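Local coordinates for protein blood group a-and b-cleaving endo-beta-galactosidase (Streptococcus pneumoniae, PDB 2YGL) that probably binds carbohydrate through tandem CBM51 modules of a family 98 enzyme that cleaves blood group A and B antigens, at residues T27-K30 / D31-F34; D21-K24 / T25-V28. All coordinates share one frame; numbering follows the deposited sequence.

Contact 1 (T27-K30 / D31-F34); sequences TVQK and DAPF
Phe34 brings ring atoms CD2 and CE2 against the backbone of Thr27 and Val28. The closest approach is Phe34 CE2 to Thr27 O, 3.3 Å, and the carbonyl meets the ring obliquely. The ring gets there because Phe34 CG stands anti to its backbone N (chi1 -178°). Gln29 fills the middle of the bend. Its CB rests 3.4 Å from Ala32 O, and its CG lies equally close to Phe34 O. The Gln29 side chain then folds back at chi2 (-69°), and NE2 donates an almost straight hydrogen bond to Thr27 O (3.1 Å). That donor sits above the carbonyl plane of Thr27, while the oxygen lies in the amide plane of Gln29. Asn38 ND2 also donates to Thr27 O, and to Phe34 O. This packed side contrasts with Lys30, whose extended chain leads away from the bend into solvent. Asp31 turns the chain with a positive phi, and its carboxylate is held by Ser10, Lys59 and Gly60. In the first NPCBM/NEW2 module, the bend joins strand 29-30, paired antiparallel with strand 60-64, to helix 34-39, with Pro33 at the N-cap position and Phe34 also packed on His19 and Val64.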
loop_
_atom_site.group_PDB
_atom_site.type_symbol
_atom_site.label_atom_id
_atom_site.label_comp_id
_atom_site.label_asym_id
_atom_site.label_seq_id
_atom_site.Cartn_x
_atom_site.Cartn_y
_atom_site.Cartn_z
ATOM N N THR A 27 28.796 4.612 -19.360
ATOM C CA THR A 27 27.461 4.240 -18.900
ATOM C C THR A 27 26.722 5.432 -18.293
ATOM O O THR A 27 27.344 6.371 -17.784
ATOM C CB THR A 27 27.509 3.109 -17.843
ATOM O OG1 THR A 27 28.317 3.527 -16.739
ATOM C CG2 THR A 27 28.080 1.826 -18.433
ATOM N N VAL A 28 25.394 5.375 -18.354
ATOM C CA VAL A 28 24.525 6.323 -17.654
ATOM C C VAL A 28 24.920 6.348 -16.171
ATOM O O VAL A 28 25.163 5.302 -15.567
ATOM C CB VAL A 28 23.031 5.950 -17.839
ATOM C CG1 VAL A 28 22.131 6.815 -16.969
ATOM C CG2 VAL A 28 22.626 6.074 -19.310
ATOM N N GLN A 29 25.004 7.548 -15.602
ATOM C CA GLN A 29 25.581 7.727 -14.272
ATOM C C GLN A 29 24.555 7.838 -13.146
ATOM O O GLN A 29 23.511 8.475 -13.297
ATOM C CB GLN A 29 26.521 8.935 -14.269
ATOM C CG GLN A 29 27.791 8.732 -15.097
ATOM C CD GLN A 29 28.734 7.714 -14.480
ATOM O OE1 GLN A 29 29.217 7.897 -13.363
ATOM N NE2 GLN A 29 28.997 6.631 -15.205
ATOM N N LYS A 30 24.865 7.198 -12.020
ATOM C CA LYS A 30 24.052 7.302 -10.813
ATOM C C LYS A 30 24.674 8.334 -9.884
ATOM O O LYS A 30 25.864 8.248 -9.558
ATOM C CB LYS A 30 23.955 5.955 -10.088
ATOM C CG LYS A 30 23.400 4.807 -10.918
ATOM C CD LYS A 30 23.480 3.496 -10.143
ATOM C CE LYS A 30 23.325 2.303 -11.066
ATOM N NZ LYS A 30 23.584 1.017 -10.352
ATOM N N ASP A 31 23.864 9.310 -9.473
ATOM C CA ASP A 31 24.264 10.343 -8.511
ATOM C C ASP A 31 25.432 11.213 -8.994
ATOM O O ASP A 31 26.222 11.727 -8.194
ATOM C CB ASP A 31 24.551 9.715 -7.139
ATOM C CG ASP A 31 23.390 8.880 -6.629
ATOM O OD1 ASP A 31 22.226 9.225 -6.925
ATOM O OD2 ASP A 31 23.636 7.874 -5.932
ATOM N N ALA A 32 25.516 11.380 -10.311
ATOM C CA ALA A 32 26.547 12.194 -10.949
ATOM C C ALA A 32 26.108 12.597 -12.357
ATOM O O ALA A 32 25.315 11.885 -12.984
ATOM C CB ALA A 32 27.873 11.427 -11.007
ATOM N N PRO A 33 26.611 13.746 -12.858
ATOM C CA PRO A 33 26.435 14.085 -14.273
ATOM C C PRO A 33 27.115 13.028 -15.142
ATOM O O PRO A 33 28.046 12.363 -14.675
ATOM C CB PRO A 33 27.167 15.425 -14.408
ATOM C CG PRO A 33 27.216 15.983 -13.023
ATOM C CD PRO A 33 27.333 14.801 -12.123
ATOM N N PHE A 34 26.660 12.872 -16.384
ATOM C CA PHE A 34 27.161 11.796 -17.246
ATOM C C PHE A 34 28.666 11.858 -17.506
ATOM O O PHE A 34 29.376 10.893 -17.233
ATOM C CB PHE A 34 26.401 11.737 -18.575
ATOM C CG PHE A 34 26.842 10.614 -19.482
ATOM C CD1 PHE A 34 27.920 10.782 -20.353
ATOM C CD2 PHE A 34 26.181 9.389 -19.466
ATOM C CE1 PHE A 34 28.328 9.748 -21.197
ATOM C CE2 PHE A 34 26.583 8.347 -20.304
ATOM C CZ PHE A 34 27.657 8.526 -21.170
#

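Contact 2 (D21-K24 / T25-V28); sequences DIDK and TKTV
Asp23 to Lys26 form a type I beta turn, closed by a weak hydrogen bond from Lys26 N to Asp23 O (3.3 Å). The Asp23 side chain reaches forward to Thr25, the third residue of the turn. Its OD1 accepts two bonds, from Thr25 N at 3.0 Å and from Thr25 OG1 at 2.6 Å. Both donors come from the same face of the carboxylate, the amide on the anti side and the hydroxyl on the syn side. Thr25 OG1 can join in because it sits between its own backbone N and carbonyl carbon (chi1 65°). Two residues earlier, Asp21 OD1 uses its anti lone pair to accept from Asp23 N (2.9 Å), which makes an Asx turn. The Asx turn thus leads straight into the beta turn within the loop between strands 16-17 and 29-30 of this NPCBM/NEW2 module. Lys26 runs extended across Asp23 at about a right angle, with CE 3.6 Å from Asp23 OD2. Its ammonium group makes a long salt bridge to Asp21, NZ to OD2 3.7 Å, and a water joins NZ to Asp21 OD1. Lys24 bends back the other way, and its NZ donates to Asp21 O (2.9 Å). A second water bridges Lys24 O and Lys26 O. The latter oxygen also accepts from His19 NE2, and His19 ND1 is hydrogen-bonded with Asp21 N.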
loop_
_atom_site.group_PDB
_atom_site.type_symbol
_atom_site.label_atom_id
_atom_site.label_comp_id
_atom_site.label_asym_id
_atom_site.label_seq_id
_atom_site.Cartn_x
_atom_site.Cartn_y
_atom_site.Cartn_z
ATOM N N ASP A 21 26.042 9.522 -26.077
ATOM C CA ASP A 21 27.493 9.613 -26.255
ATOM C C ASP A 21 27.998 8.493 -27.167
ATOM O O ASP A 21 27.576 7.346 -27.032
ATOM C CB ASP A 21 28.211 9.572 -24.901
ATOM C CG ASP A 21 29.665 10.016 -24.993
ATOM O OD1 ASP A 21 30.483 9.299 -25.612
ATOM O OD2 ASP A 21 29.991 11.085 -24.433
ATOM N N ILE A 22 28.907 8.830 -28.082
ATOM C CA ILE A 22 29.424 7.856 -29.057
ATOM C C ILE A 22 30.263 6.737 -28.428
ATOM O O ILE A 22 30.358 5.649 -28.990
ATOM C CB ILE A 22 30.192 8.524 -30.247
ATOM C CG1 ILE A 22 31.466 9.238 -29.771
ATOM C CG2 ILE A 22 29.263 9.459 -31.037
ATOM C CD1 ILE A 22 32.448 9.583 -30.893
ATOM N N ASP A 23 30.856 7.008 -27.267
ATOM C CA ASP A 23 31.649 6.014 -26.547
ATOM C C ASP A 23 30.730 5.109 -25.725
ATOM O O ASP A 23 30.205 5.515 -24.685
ATOM C CB ASP A 23 32.688 6.708 -25.651
ATOM C CG ASP A 23 33.643 5.733 -24.970
ATOM O OD1 ASP A 23 33.396 4.507 -24.977
ATOM O OD2 ASP A 23 34.654 6.206 -24.411
ATOM N N LYS A 24 30.548 3.877 -26.195
ATOM C CA LYS A 24 29.619 2.944 -25.556
ATOM C C LYS A 24 30.235 2.115 -24.420
ATOM O O LYS A 24 29.584 1.221 -23.871
ATOM C CB LYS A 24 28.928 2.051 -26.599
ATOM C CG LYS A 24 28.075 2.813 -27.624
ATOM C CD LYS A 24 27.023 3.702 -26.957
ATOM C CE LYS A 24 26.219 4.484 -27.988
ATOM N NZ LYS A 24 25.390 5.543 -27.339
ATOM N N THR A 25 31.484 2.413 -24.064
ATOM C CA THR A 25 32.063 1.862 -22.836
ATOM C C THR A 25 31.620 2.716 -21.646
ATOM O O THR A 25 31.651 2.268 -20.498
ATOM C CB THR A 25 33.607 1.748 -22.885
ATOM O OG1 THR A 25 34.195 3.052 -22.972
ATOM C CG2 THR A 25 34.051 0.902 -24.076
ATOM N N LYS A 26 31.201 3.947 -21.942
ATOM C CA LYS A 26 30.617 4.838 -20.942
ATOM C C LYS A 26 29.197 4.396 -20.609
ATOM O O LYS A 26 28.484 3.861 -21.464
ATOM C CB LYS A 26 30.615 6.285 -21.442
ATOM C CG LYS A 26 31.997 6.926 -21.504
ATOM C CD LYS A 26 31.924 8.365 -21.996
ATOM C CE LYS A 26 33.307 8.888 -22.358
ATOM N NZ LYS A 26 33.249 10.245 -22.972
ATOM N N THR A 27 28.796 4.612 -19.360
ATOM C CA THR A 27 27.461 4.240 -18.900
ATOM C C THR A 27 26.722 5.432 -18.293
ATOM O O THR A 27 27.344 6.371 -17.784
ATOM C CB THR A 27 27.509 3.109 -17.843
ATOM O OG1 THR A 27 28.317 3.527 -16.739
ATOM C CG2 THR A 27 28.080 1.826 -18.433
ATOM N N VAL A 28 25.394 5.375 -18.354
ATOM C CA VAL A 28 24.525 6.323 -17.654
ATOM C C VAL A 28 24.920 6.348 -16.171
ATOM O O VAL A 28 25.163 5.302 -15.567
ATOM C CB VAL A 28 23.031 5.950 -17.839
ATOM C CG1 VAL A 28 22.131 6.815 -16.969
ATOM C CG2 VAL A 28 22.626 6.074 -19.310
HETATM O O HOH W 1 32.836 10.526 -25.992
HETATM O O HOH W 2 27.238 1.789 -22.716
#

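In the fold
From the N terminus, the chain leaves strand 16-17 and first meets contact 2, which closes the tight turn at residues 23-26 in the surface loop between strands 16-17 and 29-30. Contact 1 follows and folds the chain back between strand 29-30 and helix 34-39. The two neither nest nor cross. They overlap in sequence at Thr27 and Val28, and their centres are about 11 Å apart. Phe34 links them in space: its CE1 packs 3.7 Å from Asp21 CB, and its CZ is the same distance from Lys26 CB. The loop of contact 2 therefore rests on the start of helix 34-39. Together they connect strand 16-17 of one sheet to strand 29-30 of the other within the first module.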